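Local structure of resiniferatoxin-binding, phosphotriesterase-related protein (Rhodobacter sphaeroides 2.4.1, 3K2G) at the zinc ion site and the interface of chains A and B. The protein is a zinc-dependent member of the phosphotriesterase family that binds resiniferatoxin and probably hydrolyses phosphoester-type substrates at a binuclear metal centre. Coordinates in Å, arbitrary orientation; residue numbers count along the deposited sequence, not the author numbering. Chains: chain A/B, Resiniferatoxin-binding, phosphotriesterase-related protein.

Contact 1 is the binuclear zinc centre inside chain A, whereas contact 2 is a polar-rimmed patch where chains A and B meet; the centres of their C-alpha atoms lie about 25 Å apart, and the two share no residue. A sequence connection exists all the same: beyond A:Asp304 of contact 1, chain A runs on to its own helix 321-332, whose copy in chain B forms contact 2. Because the interface is two-fold symmetric, each chain gives one half to this patch and the other to its twin. The metal ligands given come from one chain, so the structure alone does not show that pairing affects the centre.

Contact 1: the zinc ion site. Residues chain A 34, 36, 106-107, 136, 177, 209, 238, 260, 262, 304. With ZN (zinc ion), chain C; ZN (zinc ion), chain D.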
loop_
_atom_site.group_PDB
_atom_site.type_symbol
_atom_site.label_atom_id
_atom_site.label_comp_id
_atom_site.label_asym_id
_atom_site.label_seq_id
_atom_site.Cartn_x
_atom_site.Cartn_y
_atom_site.Cartn_z
ATOM N N HIS A 34 31.957 0.304 1.788
ATOM C CA HIS A 34 31.978 -0.737 2.808
ATOM C C HIS A 34 32.252 -2.114 2.212
ATOM O O HIS A 34 31.335 -2.781 1.737
ATOM C CB HIS A 34 30.622 -0.717 3.541
ATOM C CG HIS A 34 30.528 -1.658 4.700
ATOM N ND1 HIS A 34 30.097 -1.256 5.946
ATOM C CD2 HIS A 34 30.794 -2.982 4.804
ATOM C CE1 HIS A 34 30.106 -2.290 6.768
ATOM N NE2 HIS A 34 30.525 -3.349 6.099
ATOM N N HIS A 36 35.102 -5.712 2.715
ATOM C CA HIS A 36 36.142 -6.357 3.507
ATOM C C HIS A 36 37.091 -7.026 2.512
ATOM O O HIS A 36 36.667 -7.840 1.694
ATOM C CB HIS A 36 35.522 -7.382 4.450
ATOM C CG HIS A 36 34.630 -6.771 5.485
ATOM N ND1 HIS A 36 35.118 -6.151 6.616
ATOM C CD2 HIS A 36 33.282 -6.638 5.534
ATOM C CE1 HIS A 36 34.108 -5.660 7.315
ATOM N NE2 HIS A 36 32.985 -5.942 6.679
ATOM N N PRO A 106 36.066 -1.302 6.480
ATOM C CA PRO A 106 35.743 -1.116 7.891
ATOM C C PRO A 106 36.051 -2.288 8.816
ATOM O O PRO A 106 35.541 -2.344 9.932
ATOM C CB PRO A 106 34.263 -0.776 7.846
ATOM C CG PRO A 106 33.769 -1.681 6.767
ATOM C CD PRO A 106 34.859 -1.660 5.711
ATOM N N THR A 107 36.886 -3.218 8.362
ATOM C CA THR A 107 37.249 -4.361 9.194
ATOM C C THR A 107 37.979 -3.796 10.414
ATOM O O THR A 107 39.000 -3.130 10.267
ATOM C CB THR A 107 38.214 -5.316 8.457
ATOM O OG1 THR A 107 37.650 -5.706 7.199
ATOM C CG2 THR A 107 38.468 -6.552 9.292
ATOM N N TYR A 136 33.953 -4.461 17.208
ATOM C CA TYR A 136 32.779 -4.981 16.527
ATOM C C TYR A 136 31.767 -5.577 17.511
ATOM O O TYR A 136 31.701 -5.154 18.666
ATOM C CB TYR A 136 33.224 -6.019 15.498
ATOM C CG TYR A 136 32.227 -6.273 14.398
ATOM C CD1 TYR A 136 31.578 -5.217 13.756
ATOM C CD2 TYR A 136 31.969 -7.568 13.960
ATOM C CE1 TYR A 136 30.697 -5.449 12.700
ATOM C CE2 TYR A 136 31.096 -7.813 12.908
ATOM C CZ TYR A 136 30.466 -6.751 12.280
ATOM O OH TYR A 136 29.624 -6.991 11.220
ATOM N N GLU A 177 32.565 0.532 11.704
ATOM C CA GLU A 177 31.863 -0.700 11.495
ATOM C C GLU A 177 31.895 -1.048 12.972
ATOM O O GLU A 177 32.452 -2.074 13.364
ATOM C CB GLU A 177 32.653 -1.714 10.657
ATOM C CG GLU A 177 32.151 -3.157 10.827
ATOM C CD GLU A 177 31.157 -3.704 9.779
ATOM O OE1 GLU A 177 29.926 -3.504 9.922
ATOM O OE2 GLU A 177 31.624 -4.383 8.832
ATOM N N HIS A 209 27.705 -0.443 12.559
ATOM C CA HIS A 209 27.060 -1.663 12.095
ATOM C C HIS A 209 25.718 -1.734 12.800
ATOM O O HIS A 209 25.640 -1.592 14.017
ATOM C CB HIS A 209 27.875 -2.894 12.487
ATOM C CG HIS A 209 27.073 -4.162 12.531
ATOM N ND1 HIS A 209 27.163 -5.136 11.562
ATOM C CD2 HIS A 209 26.174 -4.615 13.439
ATOM C CE1 HIS A 209 26.356 -6.137 11.870
ATOM N NE2 HIS A 209 25.743 -5.846 13.004
ATOM N N HIS A 238 24.089 -1.397 6.758
ATOM C CA HIS A 238 23.038 -2.387 6.587
ATOM C C HIS A 238 21.580 -1.926 6.603
ATOM O O HIS A 238 20.751 -2.489 7.312
ATOM C CB HIS A 238 23.259 -3.485 7.628
ATOM C CG HIS A 238 24.702 -3.840 7.807
ATOM N ND1 HIS A 238 25.576 -3.944 6.744
ATOM C CD2 HIS A 238 25.432 -4.087 8.921
ATOM C CE1 HIS A 238 26.784 -4.233 7.197
ATOM N NE2 HIS A 238 26.724 -4.327 8.513
ATOM N N GLU A 260 23.418 3.646 4.483
ATOM C CA GLU A 260 24.244 2.796 3.649
ATOM C C GLU A 260 23.617 1.459 3.267
ATOM O O GLU A 260 23.390 0.596 4.113
ATOM C CB GLU A 260 25.600 2.578 4.330
ATOM C CG GLU A 260 26.626 1.849 3.462
ATOM C CD GLU A 260 27.978 1.717 4.152
ATOM O OE1 GLU A 260 28.150 0.784 4.959
ATOM O OE2 GLU A 260 28.859 2.563 3.895
ATOM N N ASP A 262 24.706 -1.279 1.915
ATOM C CA ASP A 262 25.932 -2.023 1.664
ATOM C C ASP A 262 25.759 -3.517 1.416
ATOM O O ASP A 262 26.729 -4.268 1.490
ATOM C CB ASP A 262 26.889 -1.820 2.845
ATOM C CG ASP A 262 26.175 -1.888 4.191
ATOM O OD1 ASP A 262 25.327 -2.789 4.360
ATOM O OD2 ASP A 262 26.468 -1.047 5.074
ATOM N N ASP A 304 29.471 -5.186 0.921
ATOM C CA ASP A 304 29.816 -5.776 2.219
ATOM C C ASP A 304 30.363 -7.179 1.972
ATOM O O ASP A 304 29.989 -8.138 2.637
ATOM C CB ASP A 304 28.631 -5.847 3.202
ATOM C CG ASP A 304 29.083 -6.194 4.628
ATOM O OD1 ASP A 304 30.262 -5.930 4.945
ATOM O OD2 ASP A 304 28.282 -6.714 5.440
HETATM ZN ZN ZN C . 30.954 -5.251 7.000
HETATM ZN ZN ZN D . 28.564 -5.278 9.667
HETATM O O HOH W 1 29.358 -6.260 7.905
HETATM O O HOH W 2 27.744 -7.500 9.403
#
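This is the binuclear zinc centre of a phosphotriesterase-family TIM barrel, opened by the family's His-X-His motif just after strand 31-32. A:His34 and A:His36 leave the chain differently: CG is anti to the backbone N in A:His34 (chi1 -175°), but lies beside it in A:His36. Both NE2 atoms thereby converge on ZN (chain C), at 2.1 Å for A:His34. A:Pro106 CG caps one face of the A:His34 ring over its centre. The A:His36 ring is fixed in rotation by ND1, which donates in its own plane to the hydroxyl OG1 of A:Thr107 at 2.6 Å (170° at H).

From strand 175-179 comes A:Glu177, its side chain bent at chi2 so that the carboxylate spans both metals. OE2 of A:Glu177 is 2.1 Å from ZN (chain C), and its OE1 is 2.3 Å from ZN (chain D). ZN (chain C) and ZN (chain D) stand 3.6 Å apart, with water 1 bound to both. A:Asp304 OD1 completes a near trigonal bipyramid of observed ligands on ZN (chain C), while A:Asp304 OD2 lies 2.7 Å from water 1; in this family such a bridging water or hydroxide may act as the nucleophile.

Around ZN (chain D), A:His209 ND1 at the end of strand 206-209, A:His238 NE2, water 2 and the phenol oxygen join A:Glu177 OE1 and water 1 in a distorted arrangement of six observed ligands. A:Tyr136 OH makes a longer bond of 2.5 Å to ZN (chain D), which lies at the ring edge, in plane. The backbone has positive phi at A:Glu177, A:His238 and A:Asp304. A:Asp262 holds A:His238 twice: OD2 accepts its backbone N through the syn lone pair, while A:Asp262 OD1 receives A:His238 ND1 at 2.7 Å from above the carboxylate plane.

Contact 2: the interface of chains A and B. Residues chain A 67-68, 70-71, 269; chain B 316-317, 321, 325, 329.
The apolar centre is the side chain of A:Gln71 laid against two aromatic rings of chain B. Its CG sits over one face of the B:His325 imidazole, offset toward the rim and 3.7 Å from the ring centroid, a CH-pi contact. Bent at chi2, the chain then carries its amide to the edge of B:Phe321, where A:Gln71 CD is 3.9 Å from B:Phe321 CE1. Amide and phenyl planes are 82° apart, so the amide meets the ring edge nearly upright. B:Phe321 is itself gripped within chain B, with B:His325 CB on one face and B:Asn317 CG on the other, which should fix its rotation.

Around this centre the contacts become polar. B:His325 turns its NE2 N-H to A:Glu68 OE2 at 2.8 Å (163° at H); the bond lies close to the imidazole plane and uses the syn lone pair of the carboxylate, although the two planes are 34° apart. The carboxylate may favour a protonated imidazole, though protonation is not seen. At another side, B:Asn317 ND2 donates to the hydroxyl OG of A:Ser67 at 2.7 Å, nearly in the amide plane.

Waters finish the rim. Water 5 lies 2.7 Å from B:Asn317 ND2 and also meets A:Arg70 NE, at the edge of the guanidinium. Water 4 joins A:Gln71 OE1 to B:Arg329 NH2, 2.9 Å away from the latter, and water 3 links A:Ser67 N with the carbonyl B:Gly316 O.

In the fold, helix 66-70 and the residue just after it in chain A pack against the loop at 316-317 and helix 321-332 of chain B. This is part of a two-fold interface that may represent a biological dimer within the deposited tetramer.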
loop_
_atom_site.group_PDB
_atom_site.type_symbol
_atom_site.label_atom_id
_atom_site.label_comp_id
_atom_site.label_asym_id
_atom_site.label_seq_id
_atom_site.Cartn_x
_atom_site.Cartn_y
_atom_site.Cartn_z
ATOM N N SER A 67 24.124 -23.850 -3.545
ATOM C CA SER A 67 22.729 -23.619 -3.173
ATOM C C SER A 67 22.583 -23.711 -1.666
ATOM O O SER A 67 22.032 -22.814 -1.026
ATOM C CB SER A 67 21.797 -24.640 -3.819
ATOM O OG SER A 67 20.451 -24.355 -3.462
ATOM N N GLU A 68 23.085 -24.802 -1.104
ATOM C CA GLU A 68 23.014 -25.013 0.330
ATOM C C GLU A 68 23.709 -23.910 1.124
ATOM O O GLU A 68 23.189 -23.462 2.147
ATOM C CB GLU A 68 23.616 -26.373 0.693
ATOM C CG GLU A 68 22.714 -27.549 0.356
ATOM C CD GLU A 68 21.335 -27.408 0.988
ATOM O OE1 GLU A 68 21.264 -27.211 2.223
ATOM O OE2 GLU A 68 20.328 -27.491 0.248
ATOM N N ARG A 70 24.103 -20.838 0.302
ATOM C CA ARG A 70 23.300 -19.624 0.228
ATOM C C ARG A 70 22.179 -19.626 1.275
ATOM O O ARG A 70 21.649 -18.573 1.635
ATOM C CB ARG A 70 22.705 -19.457 -1.177
ATOM C CG ARG A 70 23.715 -19.067 -2.265
ATOM C CD ARG A 70 23.017 -18.573 -3.534
ATOM N NE ARG A 70 22.188 -19.590 -4.189
ATOM C CZ ARG A 70 22.647 -20.517 -5.029
ATOM N NH1 ARG A 70 23.939 -20.565 -5.326
ATOM N NH2 ARG A 70 21.810 -21.389 -5.587
ATOM N N GLN A 71 21.828 -20.811 1.767
ATOM C CA GLN A 71 20.772 -20.937 2.767
ATOM C C GLN A 71 21.332 -20.994 4.191
ATOM O O GLN A 71 20.574 -21.024 5.164
ATOM C CB GLN A 71 19.943 -22.198 2.505
ATOM C CG GLN A 71 19.469 -22.369 1.061
ATOM C CD GLN A 71 18.794 -21.133 0.507
ATOM O OE1 GLN A 71 17.908 -20.554 1.138
ATOM N NE2 GLN A 71 19.204 -20.725 -0.684
ATOM N N PHE A 269 20.091 -16.382 2.820
ATOM C CA PHE A 269 19.146 -16.547 3.915
ATOM C C PHE A 269 20.063 -16.935 5.061
ATOM O O PHE A 269 20.749 -17.957 4.993
ATOM C CB PHE A 269 18.153 -17.684 3.679
ATOM C CG PHE A 269 17.299 -17.990 4.887
ATOM C CD1 PHE A 269 16.347 -17.072 5.333
ATOM C CD2 PHE A 269 17.485 -19.167 5.610
ATOM C CE1 PHE A 269 15.592 -17.319 6.482
ATOM C CE2 PHE A 269 16.738 -19.427 6.762
ATOM C CZ PHE A 269 15.789 -18.499 7.201
ATOM N N GLY B 316 23.113 -24.395 -8.842
ATOM C CA GLY B 316 21.703 -24.059 -8.721
ATOM C C GLY B 316 20.982 -24.741 -7.574
ATOM O O GLY B 316 21.605 -25.414 -6.759
ATOM N N ASN B 317 19.659 -24.584 -7.532
ATOM C CA ASN B 317 18.829 -25.140 -6.462
ATOM C C ASN B 317 18.371 -26.593 -6.636
ATOM O O ASN B 317 18.043 -27.259 -5.657
ATOM C CB ASN B 317 17.608 -24.241 -6.257
ATOM C CG ASN B 317 17.994 -22.821 -5.861
ATOM O OD1 ASN B 317 17.344 -21.853 -6.254
ATOM N ND2 ASN B 317 19.046 -22.696 -5.072
ATOM N N PHE B 321 14.643 -28.144 -3.776
ATOM C CA PHE B 321 14.623 -26.834 -3.138
ATOM C C PHE B 321 13.257 -26.449 -2.559
ATOM O O PHE B 321 13.160 -26.011 -1.417
ATOM C CB PHE B 321 15.087 -25.777 -4.145
ATOM C CG PHE B 321 15.258 -24.412 -3.552
ATOM C CD1 PHE B 321 16.386 -24.103 -2.795
ATOM C CD2 PHE B 321 14.285 -23.434 -3.738
ATOM C CE1 PHE B 321 16.543 -22.840 -2.232
ATOM C CE2 PHE B 321 14.429 -22.170 -3.179
ATOM C CZ PHE B 321 15.564 -21.872 -2.425
ATOM N N HIS B 325 13.638 -26.096 1.265
ATOM C CA HIS B 325 13.807 -24.716 1.676
ATOM C C HIS B 325 12.592 -23.801 1.595
ATOM O O HIS B 325 12.384 -22.988 2.492
ATOM C CB HIS B 325 14.987 -24.127 0.900
ATOM C CG HIS B 325 16.278 -24.851 1.143
ATOM N ND1 HIS B 325 16.989 -24.733 2.318
ATOM C CD2 HIS B 325 16.970 -25.726 0.375
ATOM C CE1 HIS B 325 18.063 -25.500 2.264
ATOM N NE2 HIS B 325 18.074 -26.113 1.095
ATOM N N ARG B 329 10.092 -21.759 4.568
ATOM C CA ARG B 329 9.901 -20.313 4.420
ATOM C C ARG B 329 8.407 -19.989 4.549
ATOM O O ARG B 329 8.030 -19.016 5.198
ATOM C CB ARG B 329 10.419 -19.842 3.055
ATOM C CG ARG B 329 10.327 -18.335 2.809
ATOM C CD ARG B 329 10.758 -17.978 1.386
ATOM N NE ARG B 329 12.175 -18.252 1.145
ATOM C CZ ARG B 329 13.176 -17.481 1.569
ATOM N NH1 ARG B 329 12.928 -16.374 2.259
ATOM N NH2 ARG B 329 14.434 -17.819 1.308
HETATM O O HOH W 3 24.358 -25.860 -5.633
HETATM O O HOH W 4 15.392 -20.572 1.203
HETATM O O HOH W 5 19.303 -20.403 -3.594
#